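Local coordinates for cyanate lyase C-terminal domain-containing protein (Tetranychus urticae, PDB 5UK3) that acts as a cyanase, breaking down cyanate with bicarbonate to give ammonia and carbon dioxide, at the interface of chains A and B and the interface of chains A and C. Residues are numbered along the deposited sequence; one frame, centred on the assembly and turned at random. Chains: chain A/B/C, Uncharacterized protein.

Helix 96-120 serves all three contacts. Contact 1 uses the chain B copy; contacts 2 and 3 use successive stretches of the chain A copy, and contact 2 also draws on the start of the chain B copy. The C-alpha centres of contacts 2 and 3 lie about 15 Å apart, while contact 1 is about 25 Å from contact 2 and 28 Å from contact 3. Contacts 1 and 2 share one two-fold A-B interface, so residues 56, 107 and 111 recur with the chains exchanged. Residue 87 serves contact 1 from chain A and contact 3 from chain C. One helix thus joins two neighbours in the cyanase decamer.

Contact 1: the interface of chains A and B. Residues chain A 47-48, 51, 56-57, 87, 132; chain B 107-108, 111.
A:Asn57 ND2 bridges two hydroxyls, giving hydrogen bonds to B:Tyr108 OH across the interface and to A:Ser51 OG on its own side. A:Asn57 ND2 to B:Tyr108 OH is 3.1 Å and bent, 142° at the hydrogen; A:Asn57 ND2 to A:Ser51 OG is 3.0 Å and straighter. Both acceptors lie in the carboxamide plane. A:Val47, A:Trp48 and A:Ser51 lie on helix 46-53 of the helix-turn-helix-like N-terminal domain of cyanase; B:Tyr108 comes from helix 96-120. A:Ser51 OG also donates to A:Trp48 O at 2.6 Å. Its OG stands between the backbone N and the carbonyl carbon (chi1 80°), which places it by the B:Tyr108 ring as well. The ring is turned 51° from the amide plane. A:Val47 CG1 meets CD1 of B:Tyr108 at 3.7 Å, the two side chains at about a right angle. A:Ile132 CG1, from chain A, lies over one ring face, toward the rim. B:Val107 CG1, from the tyrosine's own chain, lies over the opposite face near the rim. A:Arg87 NE donates to A:Gln56 O at 2.7 Å, within the guanidinium plane. A:Arg87 NH2 also donates to A:Asn57 OD1 by a strongly bent bond, which may help set the amide's rotation. B:Ser111 OG packs against the backbone of helix 46-53 at A:Ser51.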
# COMPACT_ATOMS: atom_id res chain seq x y z
N VAL A 47 -1.47 -32.03 10.41
CA VAL A 47 -1.35 -30.60 10.09
C VAL A 47 -1.65 -29.73 11.29
O VAL A 47 -0.94 -28.75 11.54
CB VAL A 47 -2.26 -30.18 8.93
CG1 VAL A 47 -2.26 -28.67 8.74
CG2 VAL A 47 -1.80 -30.83 7.64
N TRP A 48 -2.67 -30.08 12.05
CA TRP A 48 -3.01 -29.32 13.26
C TRP A 48 -1.87 -29.34 14.27
O TRP A 48 -1.48 -28.30 14.79
CB TRP A 48 -4.26 -29.89 13.89
CG TRP A 48 -4.60 -29.29 15.17
CD1 TRP A 48 -5.28 -28.13 15.37
CD2 TRP A 48 -4.29 -29.82 16.45
NE1 TRP A 48 -5.41 -27.90 16.71
CE2 TRP A 48 -4.81 -28.91 17.40
CE3 TRP A 48 -3.62 -30.96 16.90
CZ2 TRP A 48 -4.68 -29.11 18.77
CZ3 TRP A 48 -3.49 -31.16 18.26
CH2 TRP A 48 -4.01 -30.23 19.18
N SER A 51 0.90 -27.21 13.30
CA SER A 51 0.58 -25.81 13.59
C SER A 51 0.69 -25.45 15.07
O SER A 51 1.00 -24.31 15.40
CB SER A 51 -0.81 -25.45 13.07
OG SER A 51 -1.83 -25.90 13.95
N GLN A 56 0.81 -21.42 15.74
CA GLN A 56 -0.39 -20.90 15.09
C GLN A 56 -1.66 -21.56 15.62
O GLN A 56 -2.75 -21.31 15.10
CB GLN A 56 -0.29 -21.12 13.59
CG GLN A 56 0.79 -20.27 12.95
CD GLN A 56 0.47 -18.79 13.03
OE1 GLN A 56 -0.65 -18.34 12.74
NE2 GLN A 56 1.46 -18.01 13.45
N ASN A 57 -1.52 -22.37 16.67
CA ASN A 57 -2.64 -23.06 17.28
C ASN A 57 -2.20 -23.55 18.65
O ASN A 57 -1.02 -23.53 18.94
CB ASN A 57 -3.09 -24.24 16.41
CG ASN A 57 -4.37 -23.96 15.63
OD1 ASN A 57 -5.29 -23.35 16.15
ND2 ASN A 57 -4.45 -24.48 14.41
N ARG A 87 -2.66 -15.04 15.92
CA ARG A 87 -2.73 -15.84 14.71
C ARG A 87 -2.73 -15.23 13.34
O ARG A 87 -3.48 -14.29 13.06
CB ARG A 87 -3.98 -16.72 14.78
CG ARG A 87 -3.85 -18.00 15.57
CD ARG A 87 -4.93 -18.98 15.15
NE ARG A 87 -4.97 -20.16 15.99
CZ ARG A 87 -5.84 -20.32 16.98
NH1 ARG A 87 -6.73 -19.38 17.24
NH2 ARG A 87 -5.82 -21.43 17.70
N ILE A 132 -7.29 -29.95 7.72
CA ILE A 132 -6.38 -30.09 6.60
C ILE A 132 -5.71 -31.43 6.71
O ILE A 132 -5.50 -31.95 7.78
CB ILE A 132 -5.26 -29.04 6.59
CG1 ILE A 132 -5.74 -27.63 6.99
CG2 ILE A 132 -4.58 -28.99 5.21
CD1 ILE A 132 -6.88 -27.13 6.15
N VAL B 107 -2.84 -19.10 8.37
CA VAL B 107 -2.73 -19.84 9.63
C VAL B 107 -1.91 -21.13 9.51
O VAL B 107 -1.03 -21.36 10.32
CB VAL B 107 -4.13 -20.13 10.20
CG1 VAL B 107 -4.04 -21.10 11.36
CG2 VAL B 107 -4.79 -18.85 10.67
N TYR B 108 -2.19 -21.94 8.50
CA TYR B 108 -1.50 -23.22 8.31
C TYR B 108 -0.34 -23.21 7.28
O TYR B 108 0.30 -24.24 7.06
CB TYR B 108 -2.50 -24.28 7.93
CG TYR B 108 -3.49 -24.51 9.02
CD1 TYR B 108 -3.18 -25.31 10.10
CD2 TYR B 108 -4.74 -23.94 8.96
CE1 TYR B 108 -4.11 -25.54 11.11
CE2 TYR B 108 -5.68 -24.16 9.93
CZ TYR B 108 -5.38 -24.96 11.01
OH TYR B 108 -6.34 -25.15 11.99
N SER B 111 3.03 -24.54 8.46
CA SER B 111 2.91 -25.96 8.73
C SER B 111 2.94 -26.77 7.45
O SER B 111 3.62 -27.80 7.37
CB SER B 111 1.60 -26.24 9.45
OG SER B 111 1.55 -25.53 10.67

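Contact 2: the interface of chains A and B. Residues chain A 106-107, 109-111; chain B 54, 56, 90, 98.
A:Ser110 holds OG between its backbone N and carbonyl carbon (chi1 69°), and B:Gln90 places CG in the same kind of position (chi1 44°). Beyond CG the glutamine chain is extended. It carries its amide tip to the serine, on helix 96-120 of the cyanase subunit. NE2 of B:Gln90 comes to 3.2 Å from A:Ser110 OG, and nearly as close to CB, but the pair does not count as a hydrogen bond. The amide therefore lies against the serine tip as packing. The imidazole of B:His54 approaches the same hydroxyl from another direction, with CD2 3.6 Å from A:Ser110 OG. A:Ser110 is well buried by the partner between these two side chains. One turn back along the helix, B:Gln56 lays its aliphatic part against the A:Val107 carbonyl. Its CB and CG both lie 3.4 Å from A:Val107 O, so carbon rather than the amide nitrogen covers this oxygen. Farther round the helix, B:Ile98 meets A:Gly109 with its terminal methyl. CD1 of B:Ile98 is 3.5 Å from A:Gly109 CA and also touches the glycine carbonyl. With no side chain at A:Gly109, the methyl rests directly on the helix backbone.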
# COMPACT_ATOMS: atom_id res chain seq x y z
N LYS A 106 -6.55 -17.21 -6.55
CA LYS A 106 -6.75 -16.07 -7.45
C LYS A 106 -7.33 -16.59 -8.75
O LYS A 106 -8.20 -15.96 -9.34
CB LYS A 106 -5.45 -15.25 -7.68
N VAL A 107 -6.85 -17.74 -9.21
CA VAL A 107 -7.27 -18.28 -10.50
C VAL A 107 -8.62 -19.01 -10.40
O VAL A 107 -9.48 -18.80 -11.23
CB VAL A 107 -6.18 -19.20 -11.09
CG1 VAL A 107 -6.70 -19.98 -12.29
CG2 VAL A 107 -4.99 -18.37 -11.51
N GLY A 109 -10.75 -19.04 -7.70
CA GLY A 109 -11.59 -18.54 -6.63
C GLY A 109 -13.02 -18.38 -7.06
O GLY A 109 -13.91 -18.91 -6.43
N SER A 110 -13.24 -17.69 -8.17
CA SER A 110 -14.61 -17.45 -8.62
C SER A 110 -15.33 -18.73 -9.00
O SER A 110 -16.55 -18.81 -8.82
CB SER A 110 -14.66 -16.49 -9.80
OG SER A 110 -14.12 -17.07 -10.97
N SER A 111 -14.59 -19.72 -9.48
CA SER A 111 -15.15 -21.02 -9.79
C SER A 111 -15.59 -21.76 -8.54
O SER A 111 -16.67 -22.35 -8.50
CB SER A 111 -14.13 -21.88 -10.54
OG SER A 111 -13.72 -21.23 -11.72
N HIS B 54 -15.85 -19.30 -16.71
CA HIS B 54 -15.61 -17.99 -16.06
C HIS B 54 -14.45 -17.18 -16.69
O HIS B 54 -14.19 -16.07 -16.25
CB HIS B 54 -15.34 -18.15 -14.55
CG HIS B 54 -16.56 -18.49 -13.77
ND1 HIS B 54 -17.30 -19.64 -13.98
CD2 HIS B 54 -17.18 -17.82 -12.77
CE1 HIS B 54 -18.32 -19.67 -13.13
NE2 HIS B 54 -18.26 -18.57 -12.39
N GLN B 56 -11.09 -17.87 -16.71
CA GLN B 56 -9.80 -17.99 -16.05
C GLN B 56 -8.97 -19.13 -16.60
O GLN B 56 -7.94 -19.47 -16.05
CB GLN B 56 -10.04 -18.20 -14.56
CG GLN B 56 -10.59 -16.96 -13.88
CD GLN B 56 -9.60 -15.80 -13.91
OE1 GLN B 56 -8.41 -15.96 -13.60
NE2 GLN B 56 -10.09 -14.63 -14.29
N GLN B 90 -9.15 -10.68 -11.02
CA GLN B 90 -10.46 -10.21 -10.64
C GLN B 90 -10.29 -9.89 -9.18
O GLN B 90 -9.75 -10.70 -8.43
CB GLN B 90 -11.49 -11.32 -10.85
CG GLN B 90 -11.04 -12.68 -10.36
CD GLN B 90 -11.92 -13.80 -10.86
OE1 GLN B 90 -12.69 -13.64 -11.80
NE2 GLN B 90 -11.81 -14.96 -10.23
N ILE B 98 -14.01 -16.31 -0.23
CA ILE B 98 -12.67 -16.39 -0.72
C ILE B 98 -11.67 -16.03 0.38
O ILE B 98 -10.62 -16.69 0.50
CB ILE B 98 -12.45 -15.50 -1.97
CG1 ILE B 98 -13.45 -15.83 -3.11
CG2 ILE B 98 -10.98 -15.58 -2.37
CD1 ILE B 98 -13.18 -17.10 -3.84

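Contact 3: the interface of chains A and C. Residues chain A 113, 117, 122, 153; chain C 58, 84-85, 87.
The A:Tyr153 ring has the C:Arg87 guanidinium over one face and A:Asp122 O at its edge. The guanidinium is tilted 50° to the ring, as a cation-pi contact. C:Arg87 NH2 is modelled 3.1 Å from the A:Tyr153 ring centroid, too tight to be taken literally at this resolution. In this cyanase, loop residues of chain C meet helix 96-120 and later loop residues of chain A. The C:Arg87-A:Asp122 salt bridge is tip to tip. Guanidinium and carboxylate are nearly coplanar, 21° apart, edge to edge. C:Arg87 NH2 meets the syn lone pair of A:Asp122 OD1; the modelled 2.4 Å is doubtfully short. C:Arg87 NH1 adds a weak bond to A:Asp122 OD2 at 3.5 Å. The arginine's bend at chi3 (-81°) turns its edge to the carboxylate and a face to the phenol ring. A:His117 is sandwiched too. A:Arg113 O lies over one imidazole face and C:Ile84 CD1 over the other, 3.9 Å from the centroid. CG2 of C:Ile84 reaches A:Asp122 OD1 at 3.5 Å, so the isoleucine fills in between histidine and aspartate. A:Arg113 NH2 donates to C:Pro85 O at 2.8 Å. This bond is bent. The oxygen is in the guanidinium plane, but the donor sits well above the carbonyl plane, not on a lone pair. A:His117 CE1 lies on the A:Arg113 guanidinium face and may steady its rotation.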
# COMPACT_ATOMS: atom_id res chain seq x y z
N ARG A 113 -16.35 -20.41 -5.78
CA ARG A 113 -17.42 -19.63 -5.26
C ARG A 113 -18.73 -20.06 -5.91
O ARG A 113 -19.72 -20.33 -5.22
CB ARG A 113 -17.16 -18.16 -5.53
CG ARG A 113 -18.02 -17.27 -4.71
CD ARG A 113 -17.54 -15.83 -4.75
NE ARG A 113 -18.73 -15.03 -4.54
CZ ARG A 113 -19.65 -14.79 -5.48
NH1 ARG A 113 -19.49 -15.26 -6.72
NH2 ARG A 113 -20.73 -14.07 -5.17
N HIS A 117 -21.80 -22.14 -4.16
CA HIS A 117 -23.12 -21.54 -4.11
C HIS A 117 -24.21 -22.43 -4.66
O HIS A 117 -25.28 -22.53 -4.08
CB HIS A 117 -23.20 -20.19 -4.84
CG HIS A 117 -22.51 -19.08 -4.11
ND1 HIS A 117 -22.19 -17.87 -4.68
CD2 HIS A 117 -22.07 -19.02 -2.84
CE1 HIS A 117 -21.57 -17.12 -3.79
NE2 HIS A 117 -21.49 -17.80 -2.66
N ASP A 122 -26.09 -20.15 -0.28
CA ASP A 122 -25.42 -18.92 0.04
C ASP A 122 -24.77 -19.03 1.40
O ASP A 122 -25.41 -18.87 2.44
CB ASP A 122 -26.42 -17.78 0.02
CG ASP A 122 -25.79 -16.45 0.36
OD1 ASP A 122 -24.53 -16.31 0.23
OD2 ASP A 122 -26.56 -15.55 0.75
N TYR A 153 -25.39 -18.13 5.38
CA TYR A 153 -25.71 -16.77 5.82
C TYR A 153 -27.08 -16.70 6.49
O TYR A 153 -28.00 -17.39 6.09
CB TYR A 153 -25.72 -15.78 4.66
CG TYR A 153 -24.40 -15.17 4.39
CD1 TYR A 153 -23.98 -14.06 5.12
CD2 TYR A 153 -23.56 -15.68 3.42
CE1 TYR A 153 -22.76 -13.47 4.88
CE2 TYR A 153 -22.33 -15.10 3.17
CZ TYR A 153 -21.93 -14.01 3.91
OH TYR A 153 -20.73 -13.44 3.66
N CYS C 58 -28.99 -11.20 0.24
CA CYS C 58 -30.07 -11.55 -0.66
C CYS C 58 -31.17 -12.28 0.10
O CYS C 58 -30.96 -12.72 1.20
CB CYS C 58 -29.52 -12.42 -1.79
SG CYS C 58 -28.94 -14.04 -1.27
N ILE C 84 -27.18 -13.89 -5.45
CA ILE C 84 -26.18 -13.80 -4.42
C ILE C 84 -25.18 -12.80 -4.95
O ILE C 84 -24.71 -12.93 -6.08
CB ILE C 84 -25.45 -15.13 -4.23
CG1 ILE C 84 -26.45 -16.26 -4.01
CG2 ILE C 84 -24.49 -15.04 -3.05
CD1 ILE C 84 -25.81 -17.60 -3.75
N PRO C 85 -24.85 -11.75 -4.10
CA PRO C 85 -23.91 -10.79 -4.66
C PRO C 85 -22.47 -11.03 -4.28
O PRO C 85 -22.16 -12.11 -3.77
CB PRO C 85 -24.60 -9.50 -4.24
CG PRO C 85 -25.12 -9.80 -2.85
CD PRO C 85 -25.09 -11.30 -2.67
N ARG C 87 -19.76 -9.74 -1.80
CA ARG C 87 -19.97 -8.98 -0.59
C ARG C 87 -18.78 -8.35 0.09
O ARG C 87 -17.72 -8.95 0.21
CB ARG C 87 -20.69 -9.86 0.44
CG ARG C 87 -22.18 -10.00 0.21
CD ARG C 87 -22.84 -10.70 1.38
NE ARG C 87 -22.70 -12.14 1.31
CZ ARG C 87 -23.71 -12.98 1.11
NH1 ARG C 87 -24.94 -12.51 0.96
NH2 ARG C 87 -23.50 -14.28 1.06